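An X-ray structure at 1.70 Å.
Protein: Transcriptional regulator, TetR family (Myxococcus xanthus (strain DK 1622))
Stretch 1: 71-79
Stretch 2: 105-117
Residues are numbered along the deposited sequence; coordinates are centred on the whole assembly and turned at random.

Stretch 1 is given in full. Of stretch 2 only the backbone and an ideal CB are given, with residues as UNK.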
# COMPACT_ATOMS: atom_id res chain seq x y z
N GLY A 71 -7.49 -4.41 -14.82
CA GLY A 71 -7.13 -4.86 -13.49
C GLY A 71 -8.34 -5.38 -12.73
O GLY A 71 -8.26 -6.36 -11.97
N MET A 72 -9.48 -4.72 -12.88
CA MET A 72 -10.65 -5.24 -12.18
C MET A 72 -11.17 -6.53 -12.82
O MET A 72 -11.74 -7.38 -12.12
CB MET A 72 -11.76 -4.21 -12.14
CG MET A 72 -11.48 -3.01 -11.19
SD MET A 72 -10.72 -3.43 -9.59
CE MET A 72 -11.97 -4.49 -8.86
N ASP A 73 -11.04 -6.66 -14.14
CA ASP A 73 -11.32 -7.93 -14.81
C ASP A 73 -10.44 -9.04 -14.26
O ASP A 73 -10.88 -10.19 -14.15
CB ASP A 73 -11.08 -7.81 -16.32
CG ASP A 73 -12.18 -7.08 -17.04
OD1 ASP A 73 -13.24 -6.88 -16.46
OD2 ASP A 73 -11.97 -6.78 -18.24
N LEU A 74 -9.19 -8.71 -13.93
CA LEU A 74 -8.31 -9.72 -13.38
C LEU A 74 -8.74 -10.16 -11.99
O LEU A 74 -8.61 -11.34 -11.65
CB LEU A 74 -6.86 -9.23 -13.35
CG LEU A 74 -6.22 -9.07 -14.71
CD1 LEU A 74 -4.78 -8.55 -14.60
CD2 LEU A 74 -6.27 -10.46 -15.47
N PHE A 75 -9.19 -9.22 -11.14
CA PHE A 75 -9.78 -9.62 -9.85
C PHE A 75 -10.93 -10.62 -10.04
O PHE A 75 -11.04 -11.59 -9.28
CB PHE A 75 -10.23 -8.36 -9.05
CG PHE A 75 -9.12 -7.77 -8.17
CD1 PHE A 75 -8.93 -8.23 -6.86
CD2 PHE A 75 -8.27 -6.77 -8.64
CE1 PHE A 75 -7.96 -7.72 -6.07
CE2 PHE A 75 -7.24 -6.25 -7.83
CZ PHE A 75 -7.09 -6.74 -6.54
N GLU A 76 -11.79 -10.42 -11.03
CA GLU A 76 -12.81 -11.42 -11.34
C GLU A 76 -12.20 -12.75 -11.80
O GLU A 76 -12.55 -13.82 -11.31
CB GLU A 76 -13.76 -10.89 -12.42
CG GLU A 76 -14.75 -11.94 -12.92
CD GLU A 76 -15.76 -12.37 -11.86
OE1 GLU A 76 -15.97 -11.61 -10.87
OE2 GLU A 76 -16.36 -13.46 -12.05
N GLU A 77 -11.31 -12.68 -12.78
CA GLU A 77 -10.84 -13.88 -13.45
C GLU A 77 -9.88 -14.69 -12.59
O GLU A 77 -9.86 -15.93 -12.66
CB GLU A 77 -10.18 -13.47 -14.75
CG GLU A 77 -11.17 -12.80 -15.67
CD GLU A 77 -10.55 -12.34 -16.97
OE1 GLU A 77 -9.34 -12.59 -17.18
OE2 GLU A 77 -11.30 -11.75 -17.78
N GLN A 78 -9.05 -14.01 -11.81
CA GLN A 78 -8.01 -14.67 -11.04
C GLN A 78 -8.36 -14.83 -9.58
O GLN A 78 -7.62 -15.52 -8.87
CB GLN A 78 -6.70 -13.90 -11.15
CG GLN A 78 -6.11 -13.79 -12.52
CD GLN A 78 -5.74 -15.17 -13.07
OE1 GLN A 78 -5.07 -15.96 -12.38
NE2 GLN A 78 -6.15 -15.47 -14.29
N VAL A 79 -9.41 -14.19 -9.09
CA VAL A 79 -9.71 -14.27 -7.66
C VAL A 79 -11.17 -14.67 -7.45
O VAL A 79 -11.45 -15.80 -7.05
CB VAL A 79 -9.37 -12.95 -6.94
CG1 VAL A 79 -9.70 -13.07 -5.47
CG2 VAL A 79 -7.91 -12.55 -7.12
N UNK A 105 1.64 -10.83 -7.39
CA UNK A 105 3.04 -11.19 -7.50
C UNK A 105 3.41 -11.83 -8.81
O UNK A 105 4.60 -11.79 -9.16
CB UNK A 105 3.42 -12.14 -6.36
N UNK A 106 2.44 -12.37 -9.55
CA UNK A 106 2.76 -12.98 -10.85
C UNK A 106 3.32 -11.93 -11.81
O UNK A 106 2.79 -10.83 -11.96
CB UNK A 106 1.52 -13.64 -11.46
N UNK A 107 4.42 -12.27 -12.47
CA UNK A 107 5.04 -11.31 -13.37
C UNK A 107 4.07 -10.69 -14.37
O UNK A 107 4.15 -9.49 -14.64
CB UNK A 107 6.18 -11.99 -14.13
N UNK A 108 3.15 -11.49 -14.95
CA UNK A 108 2.32 -10.95 -16.02
C UNK A 108 1.24 -10.00 -15.54
O UNK A 108 0.78 -9.17 -16.34
CB UNK A 108 1.67 -12.10 -16.79
N UNK A 109 0.81 -10.06 -14.28
CA UNK A 109 -0.29 -9.25 -13.80
C UNK A 109 0.14 -8.11 -12.87
O UNK A 109 -0.66 -7.21 -12.63
CB UNK A 109 -1.30 -10.15 -13.08
N UNK A 110 1.37 -8.12 -12.37
CA UNK A 110 1.70 -7.28 -11.22
C UNK A 110 1.64 -5.78 -11.53
O UNK A 110 1.24 -5.00 -10.67
CB UNK A 110 3.10 -7.64 -10.71
N UNK A 111 2.04 -5.35 -12.73
CA UNK A 111 2.06 -3.91 -12.98
C UNK A 111 0.66 -3.37 -13.28
O UNK A 111 0.36 -2.24 -12.91
CB UNK A 111 3.00 -3.59 -14.14
N UNK A 112 -0.18 -4.15 -13.97
CA UNK A 112 -1.59 -3.78 -14.13
C UNK A 112 -2.21 -3.48 -12.76
O UNK A 112 -2.91 -2.48 -12.57
CB UNK A 112 -2.36 -4.89 -14.84
N UNK A 113 -1.94 -4.33 -11.77
CA UNK A 113 -2.59 -4.17 -10.48
C UNK A 113 -2.00 -2.97 -9.73
O UNK A 113 -2.70 -2.25 -9.01
CB UNK A 113 -2.45 -5.45 -9.65
N UNK A 114 -0.69 -2.74 -9.86
CA UNK A 114 -0.09 -1.56 -9.26
C UNK A 114 -0.77 -0.30 -9.77
O UNK A 114 -1.08 0.63 -9.00
CB UNK A 114 1.41 -1.51 -9.55
N UNK A 115 -1.01 -0.23 -11.09
CA UNK A 115 -1.58 0.99 -11.65
C UNK A 115 -3.01 1.17 -11.16
O UNK A 115 -3.45 2.30 -10.89
CB UNK A 115 -1.54 0.96 -13.18
N UNK A 116 -3.74 0.06 -11.00
CA UNK A 116 -5.10 0.09 -10.47
C UNK A 116 -5.21 0.87 -9.17
O UNK A 116 -6.22 1.54 -8.91
CB UNK A 116 -5.60 -1.34 -10.25
N UNK A 117 -4.21 0.76 -8.30
CA UNK A 117 -4.29 1.37 -6.98
C UNK A 117 -3.29 2.50 -6.79
O UNK A 117 -3.28 3.12 -5.71
CB UNK A 117 -4.07 0.31 -5.90

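Position 105 still has helical backbone angles, but its CB has nothing of stretch 1 within 5.5 Å, so stretch 1 does not restrict the choice. It is Thr105, whose hydroxyl is hydrogen-bonded elsewhere in the structure.

At 106 the chain leaves helical geometry (phi/psi -63/133). The CB points toward stretch 1, yet it lies too far away for a short side chain to touch. What stretch 1 offers in this direction is polar, the amide of Gln78 and the carbonyl at its backbone, so a long polar or basic residue would suit. Arg106 is found, extended along chi2 and chi3 (both t). Its NH1 comes to 3.5 Å from Gln78 OE1, a contact without a direct hydrogen bond; a water instead links the two residues, accepting from Arg106 NH1 (3.0 Å) and donating to Gln78 O (3.0 Å).

Position 107 has phi/psi of -50/-41, which any residue can adopt, and there is room for a CB. Gly107 is therefore not demanded by stretch 1.

At 108 the CB points sideways and nothing lies near it. Only a long side chain could come back to the methyls of Leu74 and the amide of Gln78, so a large aromatic, or a long flexible chain, would fit. Trp108, with chi1 p, brings the end of its indole in: CZ3 lies 3.7 Å from Leu74 CD2 and CH2 3.9 Å from Gln78 NE2. Both atoms meet the ring at its edge.

The CB of 109 points toward stretch 1, 4.1 Å from Leu74 CD1, which favours a small residue such as alanine, serine or threonine. Ser109 makes that contact through CB, while its OG is hydrogen-bonded to a residue next to one of the stretches.

Positions 110 and 111 lie in the helix, 110 pointing away and 111 out of reach; polar residues are natural. Lys110 and Glu111 form a salt bridge (NZ to OE2, 2.8 Å).

The CB of 112 points toward Gly71 and Leu74, with 5.0 Å to Gly71 CA, room for a modest aliphatic group. Val112 fills it: CG1 is 3.5 Å from Gly71 CA and 4.0 Å from Leu74 CD1.

Position 113 points sideways, although its CA is just 5.5 Å from that of Gly71. A flexible aliphatic chain could reach the space bordered by Leu74 and Phe75. Ile113 does so, placing CD1 3.9 Å from Gly71 O, 4.2 Å from Leu74 CD1 and 4.1 Å from Phe75 CE2.

Positions 114 and 115 are out of reach, so stretch 1 sets no preference, and many side chains would do; Ile114 and Ile115 make no contact with it.

At 116 the CB points toward an apolar recess formed by Gly71, Met72 and Phe75, suited to leucine or methionine. Leu116 inserts CD2, 3.6 Å from Met72 SD and 3.7 Å from Phe75 CE2. An ideal CB on Gly71 would lie 3.2 Å from Leu116 CD2, a tight approach.

Position 117 points sideways and tolerates many residues; the ring of His117 turns nearer without close contact.

Stretch 2 (105-117) TRGWSKEVIIILH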
# COMPACT_ATOMS: atom_id res chain seq x y z
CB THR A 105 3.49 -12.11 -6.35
OG1 THR A 105 2.62 -13.23 -6.18
CG2 THR A 105 3.51 -11.36 -5.02
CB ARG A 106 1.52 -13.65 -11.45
CG ARG A 106 1.00 -14.88 -10.69
CD ARG A 106 0.28 -15.90 -11.68
NE ARG A 106 -0.45 -16.95 -10.99
CZ ARG A 106 -1.62 -16.79 -10.39
NH1 ARG A 106 -2.21 -15.59 -10.35
NH2 ARG A 106 -2.17 -17.83 -9.81
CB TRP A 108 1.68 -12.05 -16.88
CG TRP A 108 0.72 -12.97 -16.22
CD1 TRP A 108 0.99 -14.18 -15.64
CD2 TRP A 108 -0.69 -12.77 -16.08
NE1 TRP A 108 -0.16 -14.75 -15.14
CE2 TRP A 108 -1.21 -13.91 -15.43
CE3 TRP A 108 -1.58 -11.77 -16.49
CZ2 TRP A 108 -2.57 -14.05 -15.14
CZ3 TRP A 108 -2.95 -11.91 -16.20
CH2 TRP A 108 -3.41 -13.04 -15.52
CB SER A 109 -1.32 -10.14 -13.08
OG SER A 109 -0.69 -10.87 -12.04
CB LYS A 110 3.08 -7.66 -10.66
CG LYS A 110 4.24 -7.45 -11.57
CD LYS A 110 5.47 -8.21 -11.05
CE LYS A 110 6.69 -7.93 -11.93
NZ LYS A 110 7.23 -6.57 -11.70
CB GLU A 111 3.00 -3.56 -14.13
CG GLU A 111 4.44 -3.78 -13.76
CD GLU A 111 4.99 -5.08 -14.30
OE1 GLU A 111 4.24 -5.83 -14.96
OE2 GLU A 111 6.17 -5.34 -14.04
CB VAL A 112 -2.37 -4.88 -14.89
CG1 VAL A 112 -3.89 -4.63 -14.91
CG2 VAL A 112 -1.88 -4.97 -16.33
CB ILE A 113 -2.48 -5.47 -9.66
CG1 ILE A 113 -3.04 -6.69 -10.44
CG2 ILE A 113 -3.08 -5.33 -8.27
CD1 ILE A 113 -4.55 -6.59 -10.87
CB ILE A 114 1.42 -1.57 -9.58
CG1 ILE A 114 2.08 -2.72 -8.81
CG2 ILE A 114 2.06 -0.22 -9.29
CD1 ILE A 114 3.52 -2.94 -9.22
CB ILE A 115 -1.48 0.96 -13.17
CG1 ILE A 115 -0.03 1.21 -13.58
CG2 ILE A 115 -2.41 1.98 -13.81
CD1 ILE A 115 0.26 0.79 -14.99
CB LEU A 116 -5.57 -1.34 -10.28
CG LEU A 116 -6.97 -1.55 -9.74
CD1 LEU A 116 -8.02 -0.85 -10.62
CD2 LEU A 116 -7.18 -3.07 -9.70
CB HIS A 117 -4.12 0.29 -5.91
CG HIS A 117 -5.34 -0.56 -5.74
ND1 HIS A 117 -6.49 -0.10 -5.13
CD2 HIS A 117 -5.63 -1.82 -6.17
CE1 HIS A 117 -7.41 -1.04 -5.16
NE2 HIS A 117 -6.92 -2.10 -5.78
O HOH W 1 -4.68 -15.52 -8.60
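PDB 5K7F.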